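Local coordinates for protein carboxylic ester hydrolase (Aspergillus niger, PDB 7K4O) that hydrolyses carboxylic ester bonds as a tannase-family serine esterase, probably releasing gallic acid from tannins, at residues Asn88-Thr93 with Arg156-Ile161; Met149-Ala154 with Ser392-Thr397; Leu178-Gln183 with Glu202-Ile207. All blocks are in the same frame, centred on the assembly; numbering follows the deposited sequence.

Contact 1 (Asn88-Thr93 with Arg156-Ile161); sequences NRWLST and RELSLI
Strand 89-93 packs against helix 144-169, the axis of its part 156-161 passing 9.3 Å away at 161°, so the two elements are nearly antiparallel. Two side chains, Trp90 and Leu158, make the dense half of the contact. Trp90 has CG anti to the backbone N (chi1 166°), which lays the indole toward the helix, where CZ2 meets Leu158 CD1 at 3.9 Å. That methyl lies in the indole plane, at the ring edge, and the leucine crosses the ring obliquely; Leu158 O is equally near CZ2. Next to CZ2 on the same edge of the indole, the ring N-H bonds within the strand: Trp90 NE1 donates to Ser92 OG at 2.9 Å, with an N-H...O angle of 152° and the acceptor close to the ring plane, which helps fix the rotation of the indole.

The looser half is polar and hydrated, though still buried. Ser92 OG and Ser159 OG face each other tip to tip at 3.1 Å, and one water spans the pair. It lies 2.7 Å from Ser92 OG and donates to Ser159 OG over 3.0 Å. Ser159 OG also hydrogen-bonds Glu202, so this hydroxyl is gripped from the protein and from the water together.

The strand is central in the sheet: its backbone bonds to Tyr179 and Tyr181 of strand 179-185 on one flank and to Ala116 and Gly118 of strand 115-120 on the other, while helix 144-169 packs across the face that carries Trp90 and Ser92.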
loop_
_atom_site.group_PDB
_atom_site.type_symbol
_atom_site.label_atom_id
_atom_site.label_comp_id
_atom_site.label_asym_id
_atom_site.label_seq_id
_atom_site.Cartn_x
_atom_site.Cartn_y
_atom_site.Cartn_z
ATOM N N ASN A 88 -10.671 -20.671 -13.364
ATOM C CA ASN A 88 -11.386 -19.576 -14.047
ATOM C C ASN A 88 -11.112 -18.276 -13.263
ATOM O O ASN A 88 -12.031 -17.454 -13.080
ATOM C CB ASN A 88 -12.898 -19.819 -14.230
ATOM C CG ASN A 88 -13.194 -20.907 -15.237
ATOM O OD1 ASN A 88 -12.273 -21.567 -15.729
ATOM N ND2 ASN A 88 -14.445 -20.969 -15.678
ATOM N N ARG A 89 -9.833 -18.046 -12.925
ATOM C CA ARG A 89 -9.428 -16.841 -12.195
ATOM C C ARG A 89 -8.220 -16.221 -12.884
ATOM O O ARG A 89 -7.342 -16.941 -13.377
ATOM C CB ARG A 89 -9.148 -17.150 -10.724
ATOM C CG ARG A 89 -10.383 -17.641 -9.967
ATOM C CD ARG A 89 -10.055 -18.060 -8.519
ATOM N NE ARG A 89 -11.266 -18.594 -7.895
ATOM C CZ ARG A 89 -11.352 -19.743 -7.244
ATOM N NH1 ARG A 89 -10.274 -20.473 -7.031
ATOM N NH2 ARG A 89 -12.554 -20.173 -6.849
ATOM N N TRP A 90 -8.165 -14.896 -12.772
ATOM C CA TRP A 90 -7.005 -14.060 -13.158
ATOM C C TRP A 90 -6.608 -13.264 -11.907
ATOM O O TRP A 90 -7.506 -12.706 -11.260
ATOM C CB TRP A 90 -7.372 -13.126 -14.327
ATOM C CG TRP A 90 -6.351 -12.052 -14.528
ATOM C CD1 TRP A 90 -6.397 -10.777 -14.043
ATOM C CD2 TRP A 90 -5.080 -12.174 -15.190
ATOM N NE1 TRP A 90 -5.241 -10.084 -14.392
ATOM C CE2 TRP A 90 -4.412 -10.930 -15.065
ATOM C CE3 TRP A 90 -4.423 -13.211 -15.852
ATOM C CZ2 TRP A 90 -3.151 -10.695 -15.599
ATOM C CZ3 TRP A 90 -3.148 -13.001 -16.352
ATOM C CH2 TRP A 90 -2.502 -11.761 -16.208
ATOM N N LEU A 91 -5.326 -13.140 -11.640
ATOM C CA LEU A 91 -4.819 -12.239 -10.603
ATOM C C LEU A 91 -3.756 -11.307 -11.213
ATOM O O LEU A 91 -2.670 -11.791 -11.626
ATOM C CB LEU A 91 -4.200 -13.011 -9.438
ATOM C CG LEU A 91 -3.673 -12.103 -8.337
ATOM C CD1 LEU A 91 -4.789 -11.384 -7.657
ATOM C CD2 LEU A 91 -2.828 -12.881 -7.304
ATOM N N SER A 92 -4.050 -10.012 -11.193
ATOM C CA SER A 92 -3.022 -8.965 -11.407
ATOM C C SER A 92 -2.279 -8.729 -10.090
ATOM O O SER A 92 -2.885 -8.682 -9.053
ATOM C CB SER A 92 -3.668 -7.654 -11.908
ATOM O OG SER A 92 -4.047 -7.733 -13.261
ATOM N N THR A 93 -0.973 -8.459 -10.170
ATOM C CA THR A 93 -0.100 -8.151 -9.032
ATOM C C THR A 93 0.722 -6.919 -9.414
ATOM O O THR A 93 0.870 -6.628 -10.604
ATOM C CB THR A 93 0.828 -9.316 -8.653
ATOM O OG1 THR A 93 1.783 -9.485 -9.706
ATOM C CG2 THR A 93 0.047 -10.601 -8.433
ATOM N N ARG A 156 -3.496 -1.480 -16.882
ATOM C CA ARG A 156 -4.613 -1.646 -17.838
ATOM C C ARG A 156 -4.215 -2.644 -18.930
ATOM O O ARG A 156 -5.010 -3.565 -19.255
ATOM C CB ARG A 156 -4.982 -0.276 -18.393
ATOM C CG ARG A 156 -6.076 -0.291 -19.431
ATOM C CD ARG A 156 -7.281 -0.975 -18.933
ATOM N NE ARG A 156 -8.384 -0.708 -19.876
ATOM C CZ ARG A 156 -9.573 -1.311 -19.780
ATOM N NH1 ARG A 156 -9.852 -2.124 -18.775
ATOM N NH2 ARG A 156 -10.507 -1.032 -20.658
ATOM N N GLU A 157 -3.021 -2.454 -19.521
ATOM C CA GLU A 157 -2.523 -3.316 -20.611
ATOM C C GLU A 157 -2.324 -4.753 -20.098
ATOM O O GLU A 157 -2.693 -5.702 -20.816
ATOM C CB GLU A 157 -1.256 -2.709 -21.179
ATOM C CG GLU A 157 -1.501 -1.428 -21.966
ATOM C CD GLU A 157 -0.282 -0.574 -22.307
ATOM O OE1 GLU A 157 0.864 -0.984 -21.980
ATOM O OE2 GLU A 157 -0.500 0.503 -22.925
ATOM N N LEU A 158 -1.709 -4.894 -18.929
ATOM C CA LEU A 158 -1.480 -6.221 -18.318
ATOM C C LEU A 158 -2.823 -6.951 -18.181
ATOM O O LEU A 158 -2.904 -8.143 -18.537
ATOM C CB LEU A 158 -0.752 -6.098 -16.985
ATOM C CG LEU A 158 -0.707 -7.360 -16.089
ATOM C CD1 LEU A 158 -0.082 -8.552 -16.788
ATOM C CD2 LEU A 158 -0.050 -7.036 -14.770
ATOM N N SER A 159 -3.827 -6.302 -17.621
ATOM C CA SER A 159 -5.125 -6.995 -17.439
ATOM C C SER A 159 -5.714 -7.352 -18.792
ATOM O O SER A 159 -6.208 -8.514 -18.962
ATOM C CB SER A 159 -6.070 -6.172 -16.626
ATOM O OG SER A 159 -5.602 -6.062 -15.301
ATOM N N LEU A 160 -5.740 -6.430 -19.755
ATOM C CA LEU A 160 -6.383 -6.735 -21.057
ATOM C C LEU A 160 -5.661 -7.906 -21.713
ATOM O O LEU A 160 -6.320 -8.832 -22.191
ATOM C CB LEU A 160 -6.358 -5.508 -21.946
ATOM C CG LEU A 160 -7.325 -4.411 -21.535
ATOM C CD1 LEU A 160 -7.027 -3.108 -22.281
ATOM C CD2 LEU A 160 -8.748 -4.846 -21.825
ATOM N N ILE A 161 -4.335 -7.861 -21.776
ATOM C CA ILE A 161 -3.551 -8.921 -22.471
ATOM C C ILE A 161 -3.630 -10.244 -21.690
ATOM O O ILE A 161 -3.868 -11.313 -22.324
ATOM C CB ILE A 161 -2.102 -8.485 -22.683
ATOM C CG1 ILE A 161 -2.047 -7.319 -23.637
ATOM C CG2 ILE A 161 -1.273 -9.662 -23.141
ATOM C CD1 ILE A 161 -0.702 -6.600 -23.618
HETATM O O HOH W 1 -3.104 -5.281 -13.913
#

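Contact 2 (Met149-Ala154 with Ser392-Thr397); sequences MFAYKA and STLQTT
Helix 144-169 opens into a wider pi-type turn at Met149-Lys153, marked by the bond from Ala154 N to Met149 O at 3.1 Å, and it is the residues of this turn that meet the irregular segment 392-397. Phe150 comes first. With CG anti to the backbone N (chi1 -174°), its ring reaches forward until CD2 lies 3.9 Å from Leu394 CD2. The two side chains cross at about a right angle, and the leucine methyl approaches the ring obliquely.

Ala151 follows and is the point of closest backbone approach, its CA lying 5.0 Å from Thr393 CA. Its CB is directed at the loop and sits 3.3 Å from Thr393 O, against the carbonyl as well as Thr393 CB; the small methyl lets the two backbones come this close. Leu394 CD2 also rests on Ala151 CA, so this one branch bridges Phe150 and Ala151. A water lies beside the junction: it is 2.7 Å from Thr393 O and donates to Thr396 OG1, with a weak, longer link to Ala151 O. Thr396 OG1 in turn donates to Leu394 O at 2.7 Å, from above the carbonyl plane, folding the loop back on itself.

Tyr152 is last. Its backbone departs from helical values (phi -162°), and CG takes the crowded position between the backbone N and the carbonyl carbon, bringing CE2 within 3.8 Å of Ser392 O.

Arg190 of helix 187-196 bonds to Phe150 O, Ala151 O and Thr396 OG1 and forms a cation-pi pair with Phe150. Trp215 of helix 215-221 touches both Phe150 and Leu394, so the loop following helix 376-390 is wedged between helices 144-169, 187-196 and 215-221.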
loop_
_atom_site.group_PDB
_atom_site.type_symbol
_atom_site.label_atom_id
_atom_site.label_comp_id
_atom_site.label_asym_id
_atom_site.label_seq_id
_atom_site.Cartn_x
_atom_site.Cartn_y
_atom_site.Cartn_z
ATOM N N MET A 149 2.630 5.075 -17.885
ATOM C CA MET A 149 2.699 3.614 -17.672
ATOM C C MET A 149 2.736 3.290 -16.156
ATOM O O MET A 149 1.960 2.433 -15.699
ATOM C CB MET A 149 3.938 3.073 -18.360
ATOM C CG MET A 149 3.772 2.942 -19.862
ATOM S SD MET A 149 2.535 1.665 -20.324
ATOM C CE MET A 149 3.594 0.221 -20.211
ATOM N N PHE A 150 3.542 3.986 -15.363
ATOM C CA PHE A 150 3.591 3.770 -13.906
ATOM C C PHE A 150 2.264 4.148 -13.266
ATOM O O PHE A 150 1.746 3.424 -12.395
ATOM C CB PHE A 150 4.741 4.581 -13.305
ATOM C CG PHE A 150 5.029 4.370 -11.843
ATOM C CD1 PHE A 150 5.272 3.107 -11.325
ATOM C CD2 PHE A 150 5.098 5.442 -10.977
ATOM C CE1 PHE A 150 5.586 2.934 -9.989
ATOM C CE2 PHE A 150 5.367 5.265 -9.620
ATOM C CZ PHE A 150 5.663 4.028 -9.147
ATOM N N ALA A 151 1.688 5.288 -13.663
ATOM C CA ALA A 151 0.454 5.832 -13.077
ATOM C C ALA A 151 -0.683 4.820 -13.201
ATOM O O ALA A 151 -1.336 4.601 -12.180
ATOM C CB ALA A 151 0.070 7.151 -13.701
ATOM N N TYR A 152 -0.966 4.367 -14.418
ATOM C CA TYR A 152 -2.152 3.505 -14.635
ATOM C C TYR A 152 -2.111 2.728 -15.936
ATOM O O TYR A 152 -2.890 1.762 -16.053
ATOM C CB TYR A 152 -3.440 4.336 -14.566
ATOM C CG TYR A 152 -3.659 5.307 -15.695
ATOM C CD1 TYR A 152 -4.235 4.906 -16.885
ATOM C CD2 TYR A 152 -3.291 6.661 -15.573
ATOM C CE1 TYR A 152 -4.460 5.814 -17.919
ATOM C CE2 TYR A 152 -3.529 7.576 -16.585
ATOM C CZ TYR A 152 -4.113 7.153 -17.756
ATOM O OH TYR A 152 -4.338 8.050 -18.785
ATOM N N LYS A 153 -1.304 3.086 -16.909
ATOM C CA LYS A 153 -1.513 2.483 -18.240
ATOM C C LYS A 153 -0.964 1.057 -18.254
ATOM O O LYS A 153 -1.541 0.181 -18.969
ATOM C CB LYS A 153 -0.885 3.351 -19.341
ATOM C CG LYS A 153 -1.207 2.914 -20.745
ATOM C CD LYS A 153 -0.936 4.030 -21.801
ATOM C CE LYS A 153 0.541 4.370 -21.913
ATOM N NZ LYS A 153 0.800 5.254 -23.076
ATOM N N ALA A 154 0.159 0.784 -17.619
ATOM C CA ALA A 154 0.790 -0.556 -17.649
ATOM C C ALA A 154 -0.163 -1.612 -17.047
ATOM O O ALA A 154 -0.284 -2.736 -17.605
ATOM C CB ALA A 154 2.102 -0.562 -16.874
ATOM N N SER A 392 -4.265 13.727 -12.512
ATOM C CA SER A 392 -4.699 12.815 -13.603
ATOM C C SER A 392 -3.819 11.565 -13.721
ATOM O O SER A 392 -4.164 10.678 -14.546
ATOM C CB SER A 392 -4.755 13.532 -14.926
ATOM O OG SER A 392 -5.758 14.519 -14.935
ATOM N N THR A 393 -2.693 11.471 -13.018
ATOM C CA THR A 393 -1.712 10.372 -13.220
ATOM C C THR A 393 -1.445 9.706 -11.871
ATOM O O THR A 393 -1.979 8.632 -11.595
ATOM C CB THR A 393 -0.415 10.841 -13.934
ATOM O OG1 THR A 393 0.081 11.984 -13.212
ATOM C CG2 THR A 393 -0.651 11.213 -15.381
ATOM N N LEU A 394 -0.641 10.309 -10.994
ATOM C CA LEU A 394 -0.153 9.608 -9.782
ATOM C C LEU A 394 -1.068 9.840 -8.578
ATOM O O LEU A 394 -0.974 9.032 -7.654
ATOM C CB LEU A 394 1.265 10.100 -9.484
ATOM C CG LEU A 394 2.308 9.711 -10.523
ATOM C CD1 LEU A 394 3.636 10.331 -10.142
ATOM C CD2 LEU A 394 2.434 8.229 -10.592
ATOM N N GLN A 395 -1.863 10.918 -8.523
ATOM C CA GLN A 395 -2.574 11.300 -7.297
ATOM C C GLN A 395 -3.414 10.126 -6.790
ATOM O O GLN A 395 -3.397 9.856 -5.596
ATOM C CB GLN A 395 -3.408 12.574 -7.456
ATOM C CG GLN A 395 -3.850 13.134 -6.104
ATOM C CD GLN A 395 -2.750 13.740 -5.280
ATOM O OE1 GLN A 395 -1.597 13.822 -5.707
ATOM N NE2 GLN A 395 -3.107 14.162 -4.064
ATOM N N THR A 396 -4.165 9.495 -7.682
ATOM C CA THR A 396 -4.927 8.253 -7.392
ATOM C C THR A 396 -5.926 8.458 -6.249
ATOM O O THR A 396 -6.038 7.553 -5.406
ATOM C CB THR A 396 -3.981 7.071 -7.153
ATOM O OG1 THR A 396 -2.889 7.124 -8.058
ATOM C CG2 THR A 396 -4.716 5.761 -7.323
ATOM N N THR A 397 -6.658 9.581 -6.237
ATOM C CA THR A 397 -7.689 9.784 -5.227
ATOM C C THR A 397 -9.016 10.145 -5.846
ATOM O O THR A 397 -9.846 10.700 -5.138
ATOM C CB THR A 397 -7.312 10.828 -4.178
ATOM O OG1 THR A 397 -6.890 12.004 -4.906
ATOM C CG2 THR A 397 -6.258 10.236 -3.288
HETATM O O HOH W 2 -3.645 6.658 -10.693
#

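Contact 3 (Leu178-Gln183 with Glu202-Ile207); sequences LYAYYQ and EWDGAI
Strands 179-185 and 205-209 are the two parallel strands of a beta-alpha-beta unit whose crossover is helix 187-196, and the contact is the hydrogen-bonded pairing between them, the axes 4.6 Å apart. Tyr182 bonds through both its N and its O to the backbone of the other strand: its N donates to Gly205 O at 3.1 Å, and its O accepts from Ile207 N at 2.8 Å. Two residues earlier, Ala180 O accepts from both Asp204 N and Gly205 N in its carbonyl plane. The Asp204 carboxylate closes the end of the pairing: with CG anti to the carbonyl carbon, OD2 uses its anti lone pair to accept Ala180 N at 2.9 Å, nearly straight at 164°. Asp204 OD1 meets Lys177 in a salt bridge, which probably helps keep the carboxylate ionised.

On the face shared by Tyr182 and Ala206, Trp203 lies alongside Tyr182, both pointing the same way. Tyr182 CB sits over the six-membered ring, 3.3 Å from its centroid and 7° off the normal, a well-centred CH-pi contact. The rings themselves are tilted by 22° and slid apart, barely overlapping, although Tyr182 CD1 comes within 3.4 Å of Trp203 CH2. Glu202 OE2, itself hydrogen-bonded to Ser159 OG, lies over the opposite face of the indole. On the other face of the sheet, Ile207 CG2 packs against Gln183 CG, the chains side by side.

Tyr182 OH bonds to Gly188 O, just past Ser186. Strand 179-185 leads through Gly184-Ser186-Gly188 into helix 187-196, consistent with the nucleophile elbow of the alpha/beta-hydrolase fold.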
loop_
_atom_site.group_PDB
_atom_site.type_symbol
_atom_site.label_atom_id
_atom_site.label_comp_id
_atom_site.label_asym_id
_atom_site.label_seq_id
_atom_site.Cartn_x
_atom_site.Cartn_y
_atom_site.Cartn_z
ATOM N N LEU A 178 -14.780 -15.357 -16.332
ATOM C CA LEU A 178 -13.395 -15.293 -15.778
ATOM C C LEU A 178 -13.443 -14.322 -14.601
ATOM O O LEU A 178 -13.682 -13.119 -14.799
ATOM C CB LEU A 178 -12.422 -14.820 -16.854
ATOM C CG LEU A 178 -10.980 -14.645 -16.351
ATOM C CD1 LEU A 178 -10.358 -15.969 -15.902
ATOM C CD2 LEU A 178 -10.171 -14.012 -17.451
ATOM N N TYR A 179 -13.271 -14.811 -13.404
ATOM C CA TYR A 179 -13.216 -13.944 -12.209
ATOM C C TYR A 179 -11.829 -13.317 -12.132
ATOM O O TYR A 179 -10.811 -14.030 -12.081
ATOM C CB TYR A 179 -13.534 -14.718 -10.942
ATOM C CG TYR A 179 -14.982 -15.159 -10.841
ATOM C CD1 TYR A 179 -15.947 -14.231 -10.507
ATOM C CD2 TYR A 179 -15.371 -16.440 -11.156
ATOM C CE1 TYR A 179 -17.276 -14.601 -10.367
ATOM C CE2 TYR A 179 -16.716 -16.824 -11.015
ATOM C CZ TYR A 179 -17.653 -15.890 -10.654
ATOM O OH TYR A 179 -18.998 -16.158 -10.472
ATOM N N ALA A 180 -11.773 -11.996 -12.120
ATOM C CA ALA A 180 -10.494 -11.267 -12.214
ATOM C C ALA A 180 -10.300 -10.462 -10.933
ATOM O O ALA A 180 -11.235 -9.769 -10.465
ATOM C CB ALA A 180 -10.503 -10.383 -13.454
ATOM N N TYR A 181 -9.080 -10.533 -10.413
ATOM C CA TYR A 181 -8.718 -9.960 -9.104
ATOM C C TYR A 181 -7.415 -9.177 -9.224
ATOM O O TYR A 181 -6.637 -9.373 -10.151
ATOM C CB TYR A 181 -8.566 -11.090 -8.093
ATOM C CG TYR A 181 -9.799 -11.945 -7.915
ATOM C CD1 TYR A 181 -10.831 -11.489 -7.135
ATOM C CD2 TYR A 181 -9.945 -13.177 -8.541
ATOM C CE1 TYR A 181 -11.986 -12.229 -6.947
ATOM C CE2 TYR A 181 -11.095 -13.926 -8.358
ATOM C CZ TYR A 181 -12.089 -13.473 -7.526
ATOM O OH TYR A 181 -13.206 -14.232 -7.321
ATOM N N TYR A 182 -7.197 -8.332 -8.234
ATOM C CA TYR A 182 -5.925 -7.639 -7.988
ATOM C C TYR A 182 -5.542 -7.867 -6.529
ATOM O O TYR A 182 -6.395 -7.873 -5.643
ATOM C CB TYR A 182 -6.017 -6.125 -8.240
ATOM C CG TYR A 182 -4.706 -5.431 -7.967
ATOM C CD1 TYR A 182 -3.703 -5.515 -8.901
ATOM C CD2 TYR A 182 -4.435 -4.795 -6.763
ATOM C CE1 TYR A 182 -2.460 -4.940 -8.681
ATOM C CE2 TYR A 182 -3.204 -4.197 -6.538
ATOM C CZ TYR A 182 -2.221 -4.271 -7.499
ATOM O OH TYR A 182 -0.960 -3.740 -7.301
ATOM N N GLN A 183 -4.246 -7.977 -6.296
ATOM C CA GLN A 183 -3.704 -8.042 -4.905
ATOM C C GLN A 183 -2.379 -7.278 -4.832
ATOM O O GLN A 183 -1.429 -7.639 -5.536
ATOM C CB GLN A 183 -3.578 -9.482 -4.396
ATOM C CG GLN A 183 -3.114 -9.574 -2.944
ATOM C CD GLN A 183 -3.078 -11.010 -2.444
ATOM O OE1 GLN A 183 -2.821 -11.922 -3.223
ATOM N NE2 GLN A 183 -3.394 -11.185 -1.148
ATOM N N GLU A 202 -12.487 -4.077 -15.241
ATOM C CA GLU A 202 -11.181 -4.740 -15.356
ATOM C C GLU A 202 -11.104 -5.889 -14.331
ATOM O O GLU A 202 -10.644 -6.985 -14.687
ATOM C CB GLU A 202 -10.094 -3.693 -15.131
ATOM C CG GLU A 202 -8.693 -4.248 -15.142
ATOM C CD GLU A 202 -7.596 -3.179 -15.113
ATOM O OE1 GLU A 202 -7.888 -2.091 -15.564
ATOM O OE2 GLU A 202 -6.481 -3.507 -14.751
ATOM N N TRP A 203 -11.517 -5.640 -13.098
ATOM C CA TRP A 203 -11.483 -6.637 -12.015
ATOM C C TRP A 203 -12.840 -6.750 -11.345
ATOM O O TRP A 203 -13.519 -5.721 -11.102
ATOM C CB TRP A 203 -10.428 -6.317 -10.967
ATOM C CG TRP A 203 -9.037 -6.171 -11.492
ATOM C CD1 TRP A 203 -8.388 -6.911 -12.437
ATOM C CD2 TRP A 203 -8.113 -5.154 -11.082
ATOM N NE1 TRP A 203 -7.092 -6.449 -12.599
ATOM C CE2 TRP A 203 -6.923 -5.361 -11.805
ATOM C CE3 TRP A 203 -8.163 -4.105 -10.156
ATOM C CZ2 TRP A 203 -5.778 -4.584 -11.612
ATOM C CZ3 TRP A 203 -7.036 -3.337 -9.969
ATOM C CH2 TRP A 203 -5.860 -3.576 -10.672
ATOM N N ASP A 204 -13.161 -7.955 -10.907
ATOM C CA ASP A 204 -14.318 -8.247 -10.043
ATOM C C ASP A 204 -14.014 -7.913 -8.596
ATOM O O ASP A 204 -14.966 -7.594 -7.835
ATOM C CB ASP A 204 -14.726 -9.720 -10.182
ATOM C CG ASP A 204 -15.126 -10.027 -11.627
ATOM O OD1 ASP A 204 -16.126 -9.418 -12.115
ATOM O OD2 ASP A 204 -14.379 -10.740 -12.355
ATOM N N GLY A 205 -12.755 -8.030 -8.168
ATOM C CA GLY A 205 -12.406 -7.770 -6.765
ATOM C C GLY A 205 -10.997 -7.236 -6.683
ATOM O O GLY A 205 -10.109 -7.748 -7.372
ATOM N N ALA A 206 -10.773 -6.206 -5.867
ATOM C CA ALA A 206 -9.417 -5.663 -5.650
ATOM C C ALA A 206 -9.086 -5.754 -4.157
ATOM O O ALA A 206 -9.910 -5.360 -3.325
ATOM C CB ALA A 206 -9.346 -4.226 -6.112
ATOM N N ILE A 207 -7.932 -6.288 -3.848
ATOM C CA ILE A 207 -7.342 -6.424 -2.495
ATOM C C ILE A 207 -6.186 -5.436 -2.379
ATOM O O ILE A 207 -5.197 -5.545 -3.107
ATOM C CB ILE A 207 -6.861 -7.855 -2.219
ATOM C CG1 ILE A 207 -7.983 -8.879 -2.357
ATOM C CG2 ILE A 207 -6.183 -7.935 -0.883
ATOM C CD1 ILE A 207 -7.442 -10.261 -2.623
#

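How the contacts relate
Contacts 1 and 3 meet on one sheet, their centres 8 Å apart. Strands 89-93 and 179-185 are neighbours in it, joined where Tyr181 N and Trp90 O lie 2.8 Å apart, and the Ser159-Glu202 bond ties the helix to the residues before strand 205-209. Contact 2 uses the same helix 144-169 farther toward its start, about 17 Å from contact 1 centre to centre, and touches it through Met149 CE and Glu157 OE1. It does not touch contact 3. The bound gallic acid lies about 7 Å from the Phe150 side chain, about 10 Å from the Tyr182 side chain and about 13 Å from the Thr93 side chain, so contact 2 comes nearest the ligand.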